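PDB 3D2U: UL18 protein, which shields infected cells from host natural killer cells as a viral mimic of MHC class I that engages the inhibitory receptor LILRB1. Local coordinates for residues P186-R198 / V267-S279. The protein carries 4 engineered substitutions. Sequence-based numbering, arbitrary orientation.
Sequences PPVTHPVVKGGVR and VTHGNWTVEIPIS. Unlike the reference sequence in segment 186-198: P186 (reference Thr). With NAG (2-acetamido-2-deoxy-beta-D-glucopyranose), chain R.
H190 lays its imidazole flat against the indole of W272, an offset stack with the two planes 4° apart and the centroid of the H190 ring 3.7 Å from that of the five-membered ring. The overlap extends beyond the rings: H190 CB sits almost straight above the indole's six-membered ring, while W272 CB lies over the imidazole face. With its CG anti to the carbonyl carbon (chi1 -58°), the H190 ring is carried over the indole face. P191 adds an oblique apolar contact, its CD 3.5 Å from W272 CZ3.

One hydrogen bond crosses the contact, between H190 ND1 and H269 ND1 at 3.0 Å; either nitrogen may be the donor. The two imidazoles meet rim to rim with planes at 87°, and because H269 NE2 is also bonded to the carbonyl of P216, the buried H269 ring is tied at both nitrogens.

This aromatic cluster joins the lead-in to strand 192-198 with the hairpin turn at one end of an immunoglobulin C1-set sandwich, the alpha3-like domain of this MHC class I homologue. Strand 192-198 edges the four-stranded sheet; strands 267-268 and 273-279 belong to the three-stranded sheet facing it. Between the sheets the contacts are apolar. V193 directs CG1 to I276 CD1 and CG2 to V274 CG1, both at 3.7 Å; V267 packs beside these methyls, and V193 also touches C209 of the C209-C265 disulfide.

At G195 and G196 the I278 side chain packs directly on backbone: its CG1 approaches G196 N to 3.3 Å, and its CD1 lies against G195 CA. A classic beta bulge turns I278 and S279 to face Y263, and V197 CG1 presses tightly on S279 CB.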
ATOM      1  N   PRO A 186      -4.622 -18.226  19.659  1.00 31.12           N
ATOM      2  CA  PRO A 186      -3.384 -18.325  20.442  1.00 40.41           C
ATOM      3  C   PRO A 186      -3.319 -17.279  21.545  1.00 44.91           C
ATOM      4  O   PRO A 186      -4.122 -16.348  21.573  1.00 34.48           O
ATOM      5  CB  PRO A 186      -2.265 -18.077  19.416  1.00 37.98           C
ATOM      6  CG  PRO A 186      -2.947 -17.988  18.065  1.00 44.58           C
ATOM      7  CD  PRO A 186      -4.384 -17.656  18.319  1.00 40.00           C
ATOM      8  N   PRO A 187      -2.362 -17.430  22.473  1.00 45.17           N
ATOM      9  CA  PRO A 187      -2.170 -16.488  23.579  1.00 40.62           C
ATOM     10  C   PRO A 187      -1.323 -15.338  23.033  1.00 34.33           C
ATOM     11  O   PRO A 187      -0.830 -15.422  21.913  1.00 31.65           O
ATOM     12  CB  PRO A 187      -1.412 -17.324  24.597  1.00 46.99           C
ATOM     13  CG  PRO A 187      -0.532 -18.176  23.705  1.00 27.76           C
ATOM     14  CD  PRO A 187      -1.513 -18.624  22.650  1.00 43.47           C
ATOM     15  N   VAL A 188      -1.153 -14.271  23.804  1.00 51.85           N
ATOM     16  CA  VAL A 188      -0.329 -13.155  23.338  1.00 45.75           C
ATOM     17  C   VAL A 188       1.047 -13.684  22.952  1.00 45.24           C
ATOM     18  O   VAL A 188       1.684 -14.402  23.716  1.00 37.89           O
ATOM     19  CB  VAL A 188      -0.151 -12.077  24.419  1.00 40.36           C
ATOM     20  CG1 VAL A 188       0.859 -11.044  23.963  1.00 41.99           C
ATOM     21  CG2 VAL A 188      -1.468 -11.415  24.702  1.00 31.94           C
ATOM     22  N   THR A 189       1.498 -13.330  21.757  1.00 37.29           N
ATOM     23  CA  THR A 189       2.785 -13.785  21.274  1.00 44.15           C
ATOM     24  C   THR A 189       3.688 -12.578  21.001  1.00 47.90           C
ATOM     25  O   THR A 189       3.431 -11.781  20.092  1.00 46.25           O
ATOM     26  CB  THR A 189       2.589 -14.642  20.016  1.00 42.63           C
ATOM     27  OG1 THR A 189       1.645 -15.682  20.312  1.00 43.40           O
ATOM     28  CG2 THR A 189       3.891 -15.270  19.586  1.00 24.34           C
ATOM     29  N   HIS A 190       4.733 -12.444  21.818  1.00 31.34           N
ATOM     30  CA  HIS A 190       5.687 -11.349  21.701  1.00 45.27           C
ATOM     31  C   HIS A 190       6.653 -11.554  20.534  1.00 31.76           C
ATOM     32  O   HIS A 190       6.972 -12.679  20.168  1.00 29.78           O
ATOM     33  CB  HIS A 190       6.436 -11.171  23.027  1.00 21.38           C
ATOM     34  CG  HIS A 190       5.528 -10.900  24.189  1.00 48.42           C
ATOM     35  ND1 HIS A 190       4.497  -9.987  24.125  1.00 36.16           N
ATOM     36  CD2 HIS A 190       5.483 -11.431  25.435  1.00 26.87           C
ATOM     37  CE1 HIS A 190       3.854  -9.969  25.278  1.00 23.23           C
ATOM     38  NE2 HIS A 190       4.432 -10.836  26.091  1.00 26.69           N
ATOM     39  N   PRO A 191       7.130 -10.453  19.942  1.00 48.14           N
ATOM     40  CA  PRO A 191       8.049 -10.512  18.806  1.00 34.14           C
ATOM     41  C   PRO A 191       9.489 -10.876  19.119  1.00 32.32           C
ATOM     42  O   PRO A 191       9.953 -10.768  20.250  1.00 43.77           O
ATOM     43  CB  PRO A 191       7.964  -9.101  18.245  1.00 27.81           C
ATOM     44  CG  PRO A 191       7.913  -8.272  19.522  1.00 26.04           C
ATOM     45  CD  PRO A 191       6.904  -9.052  20.370  1.00 36.61           C
ATOM     46  N   VAL A 192      10.177 -11.320  18.080  1.00 52.94           N
ATOM     47  CA  VAL A 192      11.596 -11.591  18.131  1.00 24.34           C
ATOM     48  C   VAL A 192      11.989 -10.200  17.637  1.00 32.44           C
ATOM     49  O   VAL A 192      11.414  -9.725  16.665  1.00 30.79           O
ATOM     50  CB  VAL A 192      11.983 -12.691  17.090  1.00 47.07           C
ATOM     51  CG1 VAL A 192      13.474 -12.638  16.777  1.00 26.86           C
ATOM     52  CG2 VAL A 192      11.607 -14.077  17.611  1.00 24.45           C
ATOM     53  N   VAL A 193      12.891  -9.523  18.336  1.00 35.88           N
ATOM     54  CA  VAL A 193      13.297  -8.181  17.932  1.00 32.73           C
ATOM     55  C   VAL A 193      14.768  -8.168  17.521  1.00 33.10           C
ATOM     56  O   VAL A 193      15.608  -8.763  18.184  1.00 32.92           O
ATOM     57  CB  VAL A 193      13.063  -7.146  19.084  1.00 38.05           C
ATOM     58  CG1 VAL A 193      13.595  -5.772  18.689  1.00 42.09           C
ATOM     59  CG2 VAL A 193      11.579  -7.048  19.408  1.00 32.20           C
ATOM     60  N   LYS A 194      15.070  -7.503  16.413  1.00 41.49           N
ATOM     61  CA  LYS A 194      16.440  -7.424  15.929  1.00 38.31           C
ATOM     62  C   LYS A 194      16.743  -6.012  15.471  1.00 37.27           C
ATOM     63  O   LYS A 194      15.888  -5.354  14.873  1.00 30.72           O
ATOM     64  CB  LYS A 194      16.650  -8.406  14.778  1.00 33.36           C
ATOM     65  CG  LYS A 194      18.033  -8.348  14.184  1.00 47.10           C
ATOM     66  CD  LYS A 194      18.319  -9.594  13.369  1.00 45.51           C
ATOM     67  CE  LYS A 194      19.757  -9.603  12.882  1.00 49.11           C
ATOM     68  NZ  LYS A 194      20.200 -11.000  12.681  1.00 59.29           N
ATOM     69  N   GLY A 195      17.957  -5.542  15.753  1.00 26.64           N
ATOM     70  CA  GLY A 195      18.320  -4.193  15.353  1.00 18.98           C
ATOM     71  C   GLY A 195      19.806  -4.016  15.116  1.00 30.97           C
ATOM     72  O   GLY A 195      20.602  -4.894  15.443  1.00 38.24           O
ATOM     73  N   GLY A 196      20.185  -2.875  14.551  1.00 35.62           N
ATOM     74  CA  GLY A 196      21.589  -2.605  14.297  1.00 31.64           C
ATOM     75  C   GLY A 196      21.739  -1.316  13.521  1.00 33.48           C
ATOM     76  O   GLY A 196      20.781  -0.540  13.417  1.00 27.14           O
ATOM     77  N   VAL A 197      22.939  -1.070  13.003  1.00 32.08           N
ATOM     78  CA  VAL A 197      23.189   0.116  12.188  1.00 48.85           C
ATOM     79  C   VAL A 197      23.830  -0.370  10.897  1.00 39.11           C
ATOM     80  O   VAL A 197      24.484  -1.415  10.875  1.00 38.40           O
ATOM     81  CB  VAL A 197      24.096   1.160  12.912  1.00 35.51           C
ATOM     82  CG1 VAL A 197      23.398   1.650  14.163  1.00 37.97           C
ATOM     83  CG2 VAL A 197      25.442   0.547  13.274  1.00 46.27           C
ATOM     84  N   ARG A 198      23.612   0.373   9.819  1.00 35.71           N
ATOM     85  CA  ARG A 198      24.139  -0.005   8.513  1.00 41.67           C
ATOM     86  C   ARG A 198      24.340   1.234   7.647  1.00 36.27           C
ATOM     87  O   ARG A 198      24.083   2.355   8.087  1.00 28.98           O
ATOM     88  CB  ARG A 198      23.154  -0.960   7.820  1.00 34.98           C
ATOM     89  CG  ARG A 198      21.743  -0.375   7.679  1.00 42.79           C
ATOM     90  CD  ARG A 198      20.731  -1.340   7.034  1.00 34.22           C
ATOM     91  NE  ARG A 198      19.551  -0.597   6.592  1.00 25.98           N
ATOM     92  CZ  ARG A 198      18.549  -1.117   5.881  1.00 39.23           C
ATOM     93  NH1 ARG A 198      18.571  -2.397   5.531  1.00 38.07           N
ATOM     94  NH2 ARG A 198      17.532  -0.348   5.503  1.00 34.12           N
ATOM     95  N   VAL A 267      10.834  -1.868  22.321  1.00 33.04           N
ATOM     96  CA  VAL A 267       9.651  -2.449  21.689  1.00 40.54           C
ATOM     97  C   VAL A 267       8.640  -2.876  22.751  1.00 35.57           C
ATOM     98  O   VAL A 267       8.931  -3.717  23.601  1.00 31.37           O
ATOM     99  CB  VAL A 267      10.014  -3.677  20.808  1.00 40.49           C
ATOM    100  CG1 VAL A 267       8.733  -4.352  20.287  1.00 28.91           C
ATOM    101  CG2 VAL A 267      10.887  -3.239  19.636  1.00 26.29           C
ATOM    102  N   THR A 268       7.456  -2.282  22.701  1.00 23.42           N
ATOM    103  CA  THR A 268       6.392  -2.596  23.649  1.00 28.07           C
ATOM    104  C   THR A 268       5.269  -3.306  22.917  1.00 36.18           C
ATOM    105  O   THR A 268       4.709  -2.769  21.967  1.00 31.96           O
ATOM    106  CB  THR A 268       5.832  -1.309  24.311  1.00 38.59           C
ATOM    107  OG1 THR A 268       6.875  -0.685  25.066  1.00 45.80           O
ATOM    108  CG2 THR A 268       4.661  -1.624  25.248  1.00 31.16           C
ATOM    109  N   HIS A 269       4.965  -4.521  23.358  1.00 30.19           N
ATOM    110  CA  HIS A 269       3.904  -5.323  22.778  1.00 30.45           C
ATOM    111  C   HIS A 269       3.085  -5.825  23.970  1.00 30.72           C
ATOM    112  O   HIS A 269       3.564  -6.634  24.756  1.00 34.69           O
ATOM    113  CB  HIS A 269       4.499  -6.497  21.988  1.00 22.88           C
ATOM    114  CG  HIS A 269       3.465  -7.385  21.364  1.00 37.68           C
ATOM    115  ND1 HIS A 269       3.304  -8.703  21.727  1.00 26.93           N
ATOM    116  CD2 HIS A 269       2.505  -7.128  20.445  1.00 21.47           C
ATOM    117  CE1 HIS A 269       2.286  -9.222  21.063  1.00 41.24           C
ATOM    118  NE2 HIS A 269       1.782  -8.286  20.278  1.00 36.47           N
ATOM    119  N   GLY A 270       1.861  -5.336  24.125  1.00 31.00           N
ATOM    120  CA  GLY A 270       1.052  -5.751  25.263  1.00 43.37           C
ATOM    121  C   GLY A 270       1.687  -5.233  26.545  1.00 50.66           C
ATOM    122  O   GLY A 270       2.133  -4.087  26.576  1.00 34.36           O
ATOM    123  N   ASN A 271       1.717  -6.041  27.609  1.00 30.38           N
ATOM    124  CA  ASN A 271       2.357  -5.606  28.867  1.00 46.95           C
ATOM    125  C   ASN A 271       3.756  -6.151  28.839  1.00 42.04           C
ATOM    126  O   ASN A 271       4.144  -6.910  29.728  1.00 40.32           O
ATOM    127  CB  ASN A 271       1.748  -6.230  30.112  1.00 45.67           C
ATOM    128  CG  ASN A 271       0.295  -6.022  30.223  1.00 60.53           C
ATOM    129  OD1 ASN A 271      -0.201  -4.895  30.276  1.00 48.34           O
ATOM    130  ND2 ASN A 271      -0.419  -7.124  30.284  1.00 39.86           N
ATOM    131  N   TRP A 272       4.526  -5.777  27.838  1.00 34.51           N
ATOM    132  CA  TRP A 272       5.844  -6.337  27.740  1.00 36.54           C
ATOM    133  C   TRP A 272       6.673  -5.369  26.922  1.00 50.09           C
ATOM    134  O   TRP A 272       6.244  -4.906  25.867  1.00 36.43           O
ATOM    135  CB  TRP A 272       5.685  -7.705  27.073  1.00 24.73           C
ATOM    136  CG  TRP A 272       6.919  -8.437  26.730  1.00 25.67           C
ATOM    137  CD1 TRP A 272       7.536  -9.407  27.472  1.00 36.27           C
ATOM    138  CD2 TRP A 272       7.637  -8.351  25.498  1.00 25.89           C
ATOM    139  NE1 TRP A 272       8.591  -9.938  26.768  1.00 33.34           N
ATOM    140  CE2 TRP A 272       8.676  -9.307  25.555  1.00 44.06           C
ATOM    141  CE3 TRP A 272       7.504  -7.558  24.351  1.00 45.98           C
ATOM    142  CZ2 TRP A 272       9.579  -9.490  24.500  1.00 38.13           C
ATOM    143  CZ3 TRP A 272       8.404  -7.738  23.306  1.00 38.47           C
ATOM    144  CH2 TRP A 272       9.427  -8.697  23.387  1.00 23.83           C
ATOM    145  N   THR A 273       7.848  -5.034  27.433  1.00 38.18           N
ATOM    146  CA  THR A 273       8.732  -4.107  26.748  1.00 31.37           C
ATOM    147  C   THR A 273      10.128  -4.689  26.703  1.00 35.84           C
ATOM    148  O   THR A 273      10.656  -5.092  27.733  1.00 34.73           O
ATOM    149  CB  THR A 273       8.812  -2.748  27.488  1.00 31.03           C
ATOM    150  OG1 THR A 273       7.519  -2.134  27.501  1.00 37.79           O
ATOM    151  CG2 THR A 273       9.805  -1.821  26.795  1.00 33.52           C
ATOM    152  N   VAL A 274      10.715  -4.754  25.511  1.00 23.81           N
ATOM    153  CA  VAL A 274      12.076  -5.241  25.383  1.00 46.71           C
ATOM    154  C   VAL A 274      12.946  -4.076  24.912  1.00 22.61           C
ATOM    155  O   VAL A 274      12.481  -3.193  24.190  1.00 34.46           O
ATOM    156  CB  VAL A 274      12.193  -6.433  24.376  1.00 34.56           C
ATOM    157  CG1 VAL A 274      11.922  -5.970  22.944  1.00 43.03           C
ATOM    158  CG2 VAL A 274      13.577  -7.038  24.468  1.00 44.63           C
ATOM    159  N   GLU A 275      14.207  -4.075  25.322  1.00 34.51           N
ATOM    160  CA  GLU A 275      15.115  -3.019  24.910  1.00 51.68           C
ATOM    161  C   GLU A 275      16.462  -3.620  24.538  1.00 41.09           C
ATOM    162  O   GLU A 275      17.050  -4.365  25.314  1.00 29.65           O
ATOM    163  CB  GLU A 275      15.279  -1.979  26.027  1.00 34.20           C
ATOM    164  CG  GLU A 275      15.670  -0.613  25.492  1.00 46.55           C
ATOM    165  CD  GLU A 275      15.550   0.505  26.515  1.00 57.51           C
ATOM    166  OE1 GLU A 275      14.474   0.637  27.142  1.00 54.42           O
ATOM    167  OE2 GLU A 275      16.527   1.270  26.675  1.00 61.29           O
ATOM    168  N   ILE A 276      16.933  -3.307  23.332  1.00 29.17           N
ATOM    169  CA  ILE A 276      18.209  -3.816  22.838  1.00 35.14           C
ATOM    170  C   ILE A 276      19.112  -2.703  22.295  1.00 40.78           C
ATOM    171  O   ILE A 276      18.634  -1.715  21.728  1.00 34.70           O
ATOM    172  CB  ILE A 276      18.011  -4.884  21.695  1.00 37.54           C
ATOM    173  CG1 ILE A 276      17.382  -4.241  20.443  1.00 28.41           C
ATOM    174  CG2 ILE A 276      17.135  -6.024  22.186  1.00 34.22           C
ATOM    175  CD1 ILE A 276      15.963  -3.737  20.633  1.00 55.72           C
ATOM    176  N   PRO A 277      20.438  -2.843  22.488  1.00 40.51           N
ATOM    177  CA  PRO A 277      21.404  -1.850  22.003  1.00 43.61           C
ATOM    178  C   PRO A 277      21.429  -1.926  20.482  1.00 38.73           C
ATOM    179  O   PRO A 277      21.391  -3.016  19.910  1.00 50.53           O
ATOM    180  CB  PRO A 277      22.722  -2.308  22.637  1.00 42.65           C
ATOM    181  CG  PRO A 277      22.539  -3.800  22.758  1.00 46.67           C
ATOM    182  CD  PRO A 277      21.120  -3.903  23.254  1.00 30.37           C
ATOM    183  N   ILE A 278      21.473  -0.777  19.822  1.00 30.58           N
ATOM    184  CA  ILE A 278      21.467  -0.776  18.373  1.00 39.74           C
ATOM    185  C   ILE A 278      22.774  -0.187  17.781  1.00 52.57           C
ATOM    186  O   ILE A 278      23.252  -0.643  16.742  1.00 47.87           O
ATOM    187  CB  ILE A 278      20.102  -0.153  17.903  1.00 47.97           C
ATOM    188  CG1 ILE A 278      19.247  -1.286  17.327  1.00 47.72           C
ATOM    189  CG2 ILE A 278      20.284   1.017  16.974  1.00 48.07           C
ATOM    190  CD1 ILE A 278      17.830  -0.906  16.966  1.00 60.52           C
ATOM    191  N   SER A 279      23.373   0.780  18.473  1.00 52.73           N
ATOM    192  CA  SER A 279      24.674   1.350  18.083  1.00 51.41           C
ATOM    193  C   SER A 279      25.353   1.779  19.386  1.00 46.27           C
ATOM    194  O   SER A 279      24.724   2.433  20.230  1.00 40.96           O
ATOM    195  CB  SER A 279      24.539   2.543  17.119  1.00 41.49           C
ATOM    196  OG  SER A 279      23.931   3.659  17.737  1.00 61.61           O
TER
HETATM  197  C1  NAG R 891      -2.758  -6.851  30.226  1.00 68.22           C
HETATM  198  C2  NAG R 891      -4.163  -6.292  29.915  1.00 64.63           C
HETATM  199  C3  NAG R 891      -4.640  -5.097  30.788  1.00 55.53           C
HETATM  200  C4  NAG R 891      -3.953  -5.000  32.157  1.00 58.30           C
HETATM  201  C5  NAG R 891      -2.482  -5.295  31.997  1.00 55.16           C
HETATM  202  C6  NAG R 891      -1.689  -5.115  33.278  1.00 64.10           C
HETATM  203  C7  NAG R 891      -3.359  -6.410  27.633  1.00 52.62           C
HETATM  204  C8  NAG R 891      -2.778  -5.468  26.584  1.00 46.31           C
HETATM  205  N2  NAG R 891      -4.213  -5.894  28.515  1.00 65.67           N
HETATM  206  O1  NAG R 891      -2.731  -8.216  29.960  1.00 68.85           O
HETATM  207  O3  NAG R 891      -6.040  -5.225  30.996  1.00 60.08           O
HETATM  208  O4  NAG R 891      -4.130  -3.705  32.715  1.00 63.31           O
HETATM  209  O5  NAG R 891      -2.356  -6.659  31.589  1.00 71.08           O
HETATM  210  O6  NAG R 891      -1.687  -3.754  33.683  1.00 74.65           O
HETATM  211  O7  NAG R 891      -3.025  -7.595  27.644  1.00 55.52           O